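Glutathione S-transferase (Agrobacterium tumefaciens, PDB 2YCD) binds glutathione, here as its S-(p-nitrobenzyl) conjugate, and probably transfers it to electrophilic compounds such as herbicides in a soil bacterium. Local coordinates at residues Q68-I73 and I82-G87; P17-F22 and M36-A41. One frame throughout, in Å; residues are numbered along the deposited sequence. Where two conformers were deposited one is given.

How the contacts relate
Contact 2 comes first along the chain and is complete before contact 1 begins. It packs strand 18-22 against helix 35-45, the opening half of a beta-alpha-beta unit, while contact 1 sets the loop ahead of strand 75-78 against the end of strand 81-84 and the start of helix 86-96. Their centres lie about 11 Å apart, and both reach the four-stranded mixed sheet of the thioredoxin-like N-terminal domain. Ile73 bridges them, resting on Thr20, Val21 and Phe22. Both also touch the glutathione conjugate: contact 1 gives it hydrogen bonds from Gln72, Ile73, Glu85 and Ser86, contact 2 the Phe22 ring packed beside the cysteinyl CB2.

Contact 1: Q68-I73 and I82-G87; sequences QPFGQI and ILFESG. With GTB (S-(p-nitrobenzyl)glutathione), chain B.
Phe84 is the hub on which Gln68, Pro69 and Phe70 converge. Its CB lies 3.7 Å from Gln68 CG, and a chi1 of 74° tucks CG over its own main chain, swinging the ring toward the 68-71 turn. Pro69 CD stands over the ring centre, 3.7 Å from the centroid and about equally far from CG, CD1, CE1 and CZ, a clean CH-pi contact; CE1 and CZ also meet Pro69 CG. Along the CD2-CE2 side of the ring, CD2 meets Gln68 NE2 obliquely, and CE2 touches Phe70 CE2 at 3.8 Å, in the plane of the Phe70 ring and at its edge.

Gln68 bends at chi2 (-78°) and turns its amide back over its own type I turn. OE1 takes Phe70 N at 2.9 Å and, from the opposite face of the amide, Gln72 N. NE2 is directed at a water, which also accepts from Glu85 N and donates to ligand O12.

The same segments hold the glutathione. Ile73 pairs with the cysteinyl part in antiparallel-strand fashion, its N 2.9 Å from ligand O2 and its O 2.8 Å from ligand N2, as in other glutathione transferases. Gln72 NE2 binds glycyl O31, Ser86 N and OG the gamma-glutamyl carboxylate, and Glu85 OE1 takes N1 at 2.7 Å.

Thr121 of the second subunit bonds both Glu85 OE2 and the ligand, and Trp114 of that subunit meets the Phe84 ring edge-to-face. Within the chain, Glu85 N-caps helix 86-96, Leu83 bonds Tyr76 of strand 75-78 and packs on Ile89 and His92, and Ile73 rests on strand 18-22.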
loop_
_atom_site.group_PDB
_atom_site.type_symbol
_atom_site.label_atom_id
_atom_site.label_comp_id
_atom_site.label_asym_id
_atom_site.label_seq_id
_atom_site.Cartn_x
_atom_site.Cartn_y
_atom_site.Cartn_z
ATOM N N GLN A 68 -10.301 9.726 -10.617
ATOM C CA GLN A 68 -9.887 9.225 -9.318
ATOM C C GLN A 68 -11.170 8.925 -8.533
ATOM O O GLN A 68 -11.872 9.845 -8.121
ATOM C CB GLN A 68 -8.982 10.249 -8.619
ATOM C CG GLN A 68 -7.810 9.646 -7.841
ATOM C CD GLN A 68 -8.222 9.065 -6.508
ATOM O OE1 GLN A 68 -9.385 9.141 -6.111
ATOM N NE2 GLN A 68 -7.262 8.508 -5.789
ATOM N N PRO A 69 -11.498 7.635 -8.371
ATOM C CA PRO A 69 -12.814 7.257 -7.832
ATOM C C PRO A 69 -13.057 7.645 -6.385
ATOM O O PRO A 69 -14.196 7.536 -5.920
ATOM C CB PRO A 69 -12.822 5.725 -7.933
ATOM C CG PRO A 69 -11.746 5.362 -8.864
ATOM C CD PRO A 69 -10.740 6.473 -8.875
ATOM N N PHE A 70 -12.015 8.073 -5.675
ATOM C CA PHE A 70 -12.146 8.474 -4.286
ATOM C C PHE A 70 -11.986 9.984 -4.109
ATOM O O PHE A 70 -11.854 10.471 -2.977
ATOM C CB PHE A 70 -11.129 7.669 -3.458
ATOM C CG PHE A 70 -11.285 6.185 -3.663
ATOM C CD1 PHE A 70 -12.319 5.512 -3.057
ATOM C CD2 PHE A 70 -10.469 5.490 -4.542
ATOM C CE1 PHE A 70 -12.524 4.166 -3.277
ATOM C CE2 PHE A 70 -10.656 4.129 -4.769
ATOM C CZ PHE A 70 -11.695 3.458 -4.122
ATOM N N GLY A 71 -11.996 10.710 -5.231
ATOM C CA GLY A 71 -11.954 12.166 -5.209
ATOM C C GLY A 71 -10.661 12.751 -4.672
ATOM O O GLY A 71 -10.668 13.828 -4.059
ATOM N N GLN A 72 -9.551 12.050 -4.904
ATOM C CA GLN A 72 -8.259 12.480 -4.399
ATOM C C GLN A 72 -7.286 12.720 -5.549
ATOM O O GLN A 72 -7.581 12.411 -6.705
ATOM C CB GLN A 72 -7.693 11.433 -3.430
ATOM C CG GLN A 72 -8.531 11.307 -2.157
ATOM C CD GLN A 72 -7.824 10.579 -1.051
ATOM O OE1 GLN A 72 -7.465 9.407 -1.199
ATOM N NE2 GLN A 72 -7.638 11.257 0.082
ATOM N N ILE A 73 -6.116 13.267 -5.225
ATOM C CA ILE A 73 -5.018 13.380 -6.202
ATOM C C ILE A 73 -3.838 12.518 -5.712
ATOM O O ILE A 73 -3.718 12.248 -4.517
ATOM C CB ILE A 73 -4.606 14.869 -6.452
ATOM C CG1 ILE A 73 -4.042 15.548 -5.190
ATOM C CG2 ILE A 73 -5.793 15.678 -6.968
ATOM C CD1 ILE A 73 -2.531 15.379 -5.014
ATOM N N ILE A 82 -5.998 6.050 -18.141
ATOM C CA ILE A 82 -6.174 6.829 -16.922
ATOM C C ILE A 82 -5.812 5.910 -15.758
ATOM O O ILE A 82 -6.330 4.779 -15.640
ATOM C CB ILE A 82 -7.618 7.334 -16.756
ATOM C CG1 ILE A 82 -7.988 8.254 -17.924
ATOM C CG2 ILE A 82 -7.782 8.072 -15.420
ATOM C CD1 ILE A 82 -9.396 8.806 -17.863
ATOM N N LEU A 83 -4.905 6.386 -14.908
ATOM C CA LEU A 83 -4.473 5.645 -13.723
ATOM C C LEU A 83 -4.671 6.485 -12.495
ATOM O O LEU A 83 -4.680 7.735 -12.552
ATOM C CB LEU A 83 -2.986 5.285 -13.781
ATOM C CG LEU A 83 -2.507 4.350 -14.867
ATOM C CD1 LEU A 83 -0.986 4.242 -14.775
ATOM C CD2 LEU A 83 -3.137 2.991 -14.642
ATOM N N PHE A 84 -4.792 5.805 -11.361
ATOM C CA PHE A 84 -4.718 6.457 -10.065
ATOM C C PHE A 84 -3.856 5.580 -9.153
ATOM O O PHE A 84 -3.403 4.507 -9.581
ATOM C CB PHE A 84 -6.114 6.787 -9.507
ATOM C CG PHE A 84 -6.873 5.604 -9.006
ATOM C CD1 PHE A 84 -7.460 4.726 -9.896
ATOM C CD2 PHE A 84 -7.005 5.370 -7.650
ATOM C CE1 PHE A 84 -8.194 3.618 -9.438
ATOM C CE2 PHE A 84 -7.721 4.267 -7.175
ATOM C CZ PHE A 84 -8.301 3.382 -8.075
ATOM N N GLU A 85 -3.641 6.061 -7.931
ATOM C CA GLU A 85 -2.711 5.488 -6.931
ATOM C C GLU A 85 -1.281 5.880 -7.228
ATOM O O GLU A 85 -0.695 5.393 -8.185
ATOM C CB GLU A 85 -2.827 3.966 -6.781
ATOM C CG GLU A 85 -4.170 3.519 -6.165
ATOM C CD GLU A 85 -4.373 4.008 -4.751
ATOM O OE1 GLU A 85 -3.388 4.172 -3.998
ATOM O OE2 GLU A 85 -5.543 4.218 -4.371
ATOM N N SER A 86 -0.734 6.782 -6.416
ATOM C CA SER A 86 0.655 7.200 -6.571
ATOM C C SER A 86 1.626 6.025 -6.716
ATOM O O SER A 86 2.516 6.072 -7.568
ATOM C CB SER A 86 1.057 8.132 -5.417
ATOM O OG SER A 86 1.004 7.457 -4.176
ATOM N N GLY A 87 1.425 4.956 -5.936
ATOM C CA GLY A 87 2.305 3.797 -6.046
ATOM C C GLY A 87 2.216 3.121 -7.417
ATOM O O GLY A 87 3.225 2.689 -7.988
HETATM N N1 GTB B . -3.642 5.939 -1.995
HETATM C CA1 GTB B . -3.715 7.232 -2.690
HETATM C C1 GTB B . -2.446 7.476 -3.466
HETATM O O11 GTB B . -1.375 7.102 -2.944
HETATM O O12 GTB B . -2.507 8.049 -4.580
HETATM C CB1 GTB B . -3.982 8.330 -1.647
HETATM C CG1 GTB B . -4.210 9.682 -2.319
HETATM C CD1 GTB B . -4.361 10.800 -1.305
HETATM O OE1 GTB B . -4.322 10.542 -0.102
HETATM N N2 GTB B . -4.511 12.026 -1.801
HETATM C CA2 GTB B . -4.652 13.205 -0.944
HETATM C C2 GTB B . -5.857 14.015 -1.306
HETATM O O2 GTB B . -6.222 14.149 -2.472
HETATM C CB2 GTB B . -3.455 14.143 -1.194
HETATM S SG2 GTB B . -1.896 13.505 -0.679
HETATM N N3 GTB B . -6.492 14.598 -0.287
HETATM C CA3 GTB B . -7.640 15.479 -0.427
HETATM C C3 GTB B . -8.930 14.885 0.062
HETATM O O31 GTB B . -8.920 13.773 0.624
HETATM O O32 GTB B . -9.963 15.565 -0.134
HETATM C "C'" GTB B . -1.963 13.414 1.085
HETATM C "C1'" GTB B . -1.363 14.625 1.751
HETATM C "C2'" GTB B . -2.172 15.685 2.125
HETATM C "C3'" GTB B . -1.611 16.798 2.748
HETATM C "C4'" GTB B . -0.240 16.840 2.996
HETATM N N41 GTB B . 0.325 17.960 3.634
HETATM O O41 GTB B . 1.510 17.974 3.960
HETATM O O42 GTB B . -0.387 18.916 3.875
HETATM C "C5'" GTB B . 0.562 15.770 2.626
HETATM C "C6'" GTB B . 0.003 14.656 2.007
HETATM O O HOH W 1 -4.410 8.489 -6.479
#

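Contact 2: P17-F22 and M36-A41; sequences PTITVF and MPVRWA. With GTB (S-(p-nitrobenzyl)glutathione), chain B.
Strand 18-22 and helix 36-41 run roughly antiparallel, their axes 144° apart and 10.1 Å at closest approach, and the CA atoms of Ile19 and Val38 come nearest, at 8.4 Å. Side chains fill the gap. Ile19 was modelled in two conformers; in the one described here it reaches across with two branches. CG2 meets Val38 CG1 at 3.9 Å, the two side chains lying alongside and pointing opposite ways, and CD1, at the end of the CG1 branch, lies 3.9 Å from Arg39 CG. In this conformer the branch starts out over the main chain (chi1 69°) and is extended beyond (chi2 175°), which carries CD1 as far as the helix.

Arg39 adds its aliphatic stem to this apolar layer. Extended from CG to NE, it reaches across to Val21, crossing that side chain at about a right angle; Val21 CG1 is 3.8 Å from NH2 and approaches the flat group obliquely. The charge is answered within the core: NE forms a salt bridge with Asp35 and NH1 a hydrogen bond with Tyr49 OH. At the end of the strand Phe22 meets the bound conjugate, CE2 lying 3.7 Å from ligand CB2.

This is the first strand-helix packing of the beta-alpha-beta unit completed by strand 50-54. Strand 18-22 is flanked by strands 50-54 and 75-78; helix 35-45 sits between this sheet and the helical domain, with Pro37 and Trp40 against helix 176-185 and Arg39 reaching helix 211-225.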
loop_
_atom_site.group_PDB
_atom_site.type_symbol
_atom_site.label_atom_id
_atom_site.label_comp_id
_atom_site.label_asym_id
_atom_site.label_seq_id
_atom_site.Cartn_x
_atom_site.Cartn_y
_atom_site.Cartn_z
ATOM N N PRO A 17 2.182 12.628 -20.420
ATOM C CA PRO A 17 1.091 12.442 -19.469
ATOM C C PRO A 17 0.737 13.742 -18.732
ATOM O O PRO A 17 1.537 14.690 -18.661
ATOM C CB PRO A 17 1.670 11.414 -18.494
ATOM C CG PRO A 17 3.119 11.746 -18.458
ATOM C CD PRO A 17 3.468 12.138 -19.892
ATOM N N THR A 18 -0.489 13.773 -18.215
ATOM C CA THR A 18 -1.004 14.873 -17.418
ATOM C C THR A 18 -1.401 14.334 -16.039
ATOM O O THR A 18 -2.104 13.328 -15.942
ATOM C CB THR A 18 -2.236 15.518 -18.081
ATOM O OG1 THR A 18 -1.839 16.037 -19.357
ATOM C CG2 THR A 18 -2.783 16.652 -17.211
ATOM N N ILE A 19 -0.930 14.985 -14.984
ATOM C CA ILE A 19 -1.267 14.566 -13.631
ATOM C C ILE A 19 -2.079 15.623 -12.900
ATOM O O ILE A 19 -1.913 16.827 -13.131
ATOM C CB ILE A 19 -0.022 14.192 -12.828
ATOM C CG1 ILE A 19 0.817 15.419 -12.534
ATOM C CG2 ILE A 19 0.784 13.098 -13.572
ATOM C CD1 ILE A 19 2.008 15.117 -11.631
ATOM N N THR A 20 -2.983 15.190 -12.042
ATOM C CA THR A 20 -3.749 16.152 -11.251
ATOM C C THR A 20 -3.042 16.457 -9.942
ATOM O O THR A 20 -2.405 15.579 -9.331
ATOM C CB THR A 20 -5.166 15.657 -10.955
ATOM O OG1 THR A 20 -5.082 14.343 -10.380
ATOM C CG2 THR A 20 -6.030 15.624 -12.234
ATOM N N VAL A 21 -3.147 17.715 -9.519
ATOM C CA VAL A 21 -2.453 18.229 -8.333
ATOM C C VAL A 21 -3.361 19.257 -7.664
ATOM O O VAL A 21 -4.316 19.723 -8.286
ATOM C CB VAL A 21 -1.106 18.910 -8.693
ATOM C CG1 VAL A 21 -0.227 17.967 -9.521
ATOM C CG2 VAL A 21 -1.332 20.240 -9.438
ATOM N N PHE A 22 -3.096 19.584 -6.402
ATOM C CA PHE A 22 -3.846 20.652 -5.732
ATOM C C PHE A 22 -3.537 21.997 -6.391
ATOM O O PHE A 22 -2.377 22.318 -6.656
ATOM C CB PHE A 22 -3.436 20.794 -4.256
ATOM C CG PHE A 22 -3.904 19.689 -3.344
ATOM C CD1 PHE A 22 -5.238 19.583 -2.972
ATOM C CD2 PHE A 22 -2.983 18.822 -2.780
ATOM C CE1 PHE A 22 -5.655 18.593 -2.091
ATOM C CE2 PHE A 22 -3.386 17.821 -1.903
ATOM C CZ PHE A 22 -4.722 17.705 -1.554
ATOM N N MET A 36 4.100 14.401 -5.536
ATOM C CA MET A 36 5.552 14.535 -5.528
ATOM C C MET A 36 6.305 13.275 -6.009
ATOM O O MET A 36 7.207 13.379 -6.848
ATOM C CB MET A 36 6.041 15.001 -4.160
ATOM C CG MET A 36 7.536 15.198 -4.107
ATOM S SD MET A 36 8.135 16.581 -5.141
ATOM C CE MET A 36 9.874 16.310 -4.877
ATOM N N PRO A 37 5.951 12.081 -5.495
ATOM C CA PRO A 37 6.682 10.901 -5.995
ATOM C C PRO A 37 6.457 10.673 -7.478
ATOM O O PRO A 37 7.360 10.198 -8.159
ATOM C CB PRO A 37 6.119 9.727 -5.161
ATOM C CG PRO A 37 4.842 10.289 -4.510
ATOM C CD PRO A 37 5.134 11.760 -4.310
ATOM N N VAL A 38 5.270 11.011 -7.988
ATOM C CA VAL A 38 5.001 10.888 -9.417
ATOM C C VAL A 38 5.875 11.866 -10.235
ATOM O O VAL A 38 6.484 11.474 -11.225
ATOM C CB VAL A 38 3.500 11.131 -9.695
ATOM C CG1 VAL A 38 3.234 11.152 -11.200
ATOM C CG2 VAL A 38 2.650 10.048 -9.002
ATOM N N ARG A 39 5.908 13.137 -9.837
ATOM C CA ARG A 39 6.760 14.135 -10.487
ATOM C C ARG A 39 8.216 13.683 -10.468
ATOM O O ARG A 39 8.934 13.817 -11.475
ATOM C CB ARG A 39 6.644 15.473 -9.763
ATOM C CG ARG A 39 5.287 16.168 -9.856
ATOM C CD ARG A 39 5.379 17.444 -9.023
ATOM N NE ARG A 39 4.204 18.319 -9.037
ATOM C CZ ARG A 39 4.017 19.281 -9.941
ATOM N NH1 ARG A 39 4.840 19.414 -10.982
ATOM N NH2 ARG A 39 2.965 20.078 -9.834
ATOM N N TRP A 40 8.676 13.199 -9.323
ATOM C CA TRP A 40 10.058 12.760 -9.185
ATOM C C TRP A 40 10.363 11.583 -10.127
ATOM O O TRP A 40 11.389 11.579 -10.839
ATOM C CB TRP A 40 10.308 12.428 -7.706
ATOM C CG TRP A 40 11.742 12.072 -7.328
ATOM C CD1 TRP A 40 12.854 12.086 -8.146
ATOM C CD2 TRP A 40 12.200 11.663 -6.035
ATOM N NE1 TRP A 40 13.971 11.697 -7.425
ATOM C CE2 TRP A 40 13.593 11.422 -6.135
ATOM C CE3 TRP A 40 11.556 11.443 -4.805
ATOM C CZ2 TRP A 40 14.359 10.988 -5.042
ATOM C CZ3 TRP A 40 12.316 11.023 -3.717
ATOM C CH2 TRP A 40 13.708 10.802 -3.842
ATOM N N ALA A 41 9.463 10.604 -10.203
ATOM C CA ALA A 41 9.651 9.496 -11.132
ATOM C C ALA A 41 9.749 9.979 -12.580
ATOM O O ALA A 41 10.621 9.526 -13.347
ATOM C CB ALA A 41 8.527 8.466 -10.975
HETATM N N1 GTB B . -3.642 5.939 -1.995
HETATM C CA1 GTB B . -3.715 7.232 -2.690
HETATM C C1 GTB B . -2.446 7.476 -3.466
HETATM O O11 GTB B . -1.375 7.102 -2.944
HETATM O O12 GTB B . -2.507 8.049 -4.580
HETATM C CB1 GTB B . -3.982 8.330 -1.647
HETATM C CG1 GTB B . -4.210 9.682 -2.319
HETATM C CD1 GTB B . -4.361 10.800 -1.305
HETATM O OE1 GTB B . -4.322 10.542 -0.102
HETATM N N2 GTB B . -4.511 12.026 -1.801
HETATM C CA2 GTB B . -4.652 13.205 -0.944
HETATM C C2 GTB B . -5.857 14.015 -1.306
HETATM O O2 GTB B . -6.222 14.149 -2.472
HETATM C CB2 GTB B . -3.455 14.143 -1.194
HETATM S SG2 GTB B . -1.896 13.505 -0.679
HETATM N N3 GTB B . -6.492 14.598 -0.287
HETATM C CA3 GTB B . -7.640 15.479 -0.427
HETATM C C3 GTB B . -8.930 14.885 0.062
HETATM O O31 GTB B . -8.920 13.773 0.624
HETATM O O32 GTB B . -9.963 15.565 -0.134
HETATM C "C'" GTB B . -1.963 13.414 1.085
HETATM C "C1'" GTB B . -1.363 14.625 1.751
HETATM C "C2'" GTB B . -2.172 15.685 2.125
HETATM C "C3'" GTB B . -1.611 16.798 2.748
HETATM C "C4'" GTB B . -0.240 16.840 2.996
HETATM N N41 GTB B . 0.325 17.960 3.634
HETATM O O41 GTB B . 1.510 17.974 3.960
HETATM O O42 GTB B . -0.387 18.916 3.875
HETATM C "C5'" GTB B . 0.562 15.770 2.626
HETATM C "C6'" GTB B . 0.003 14.656 2.007
#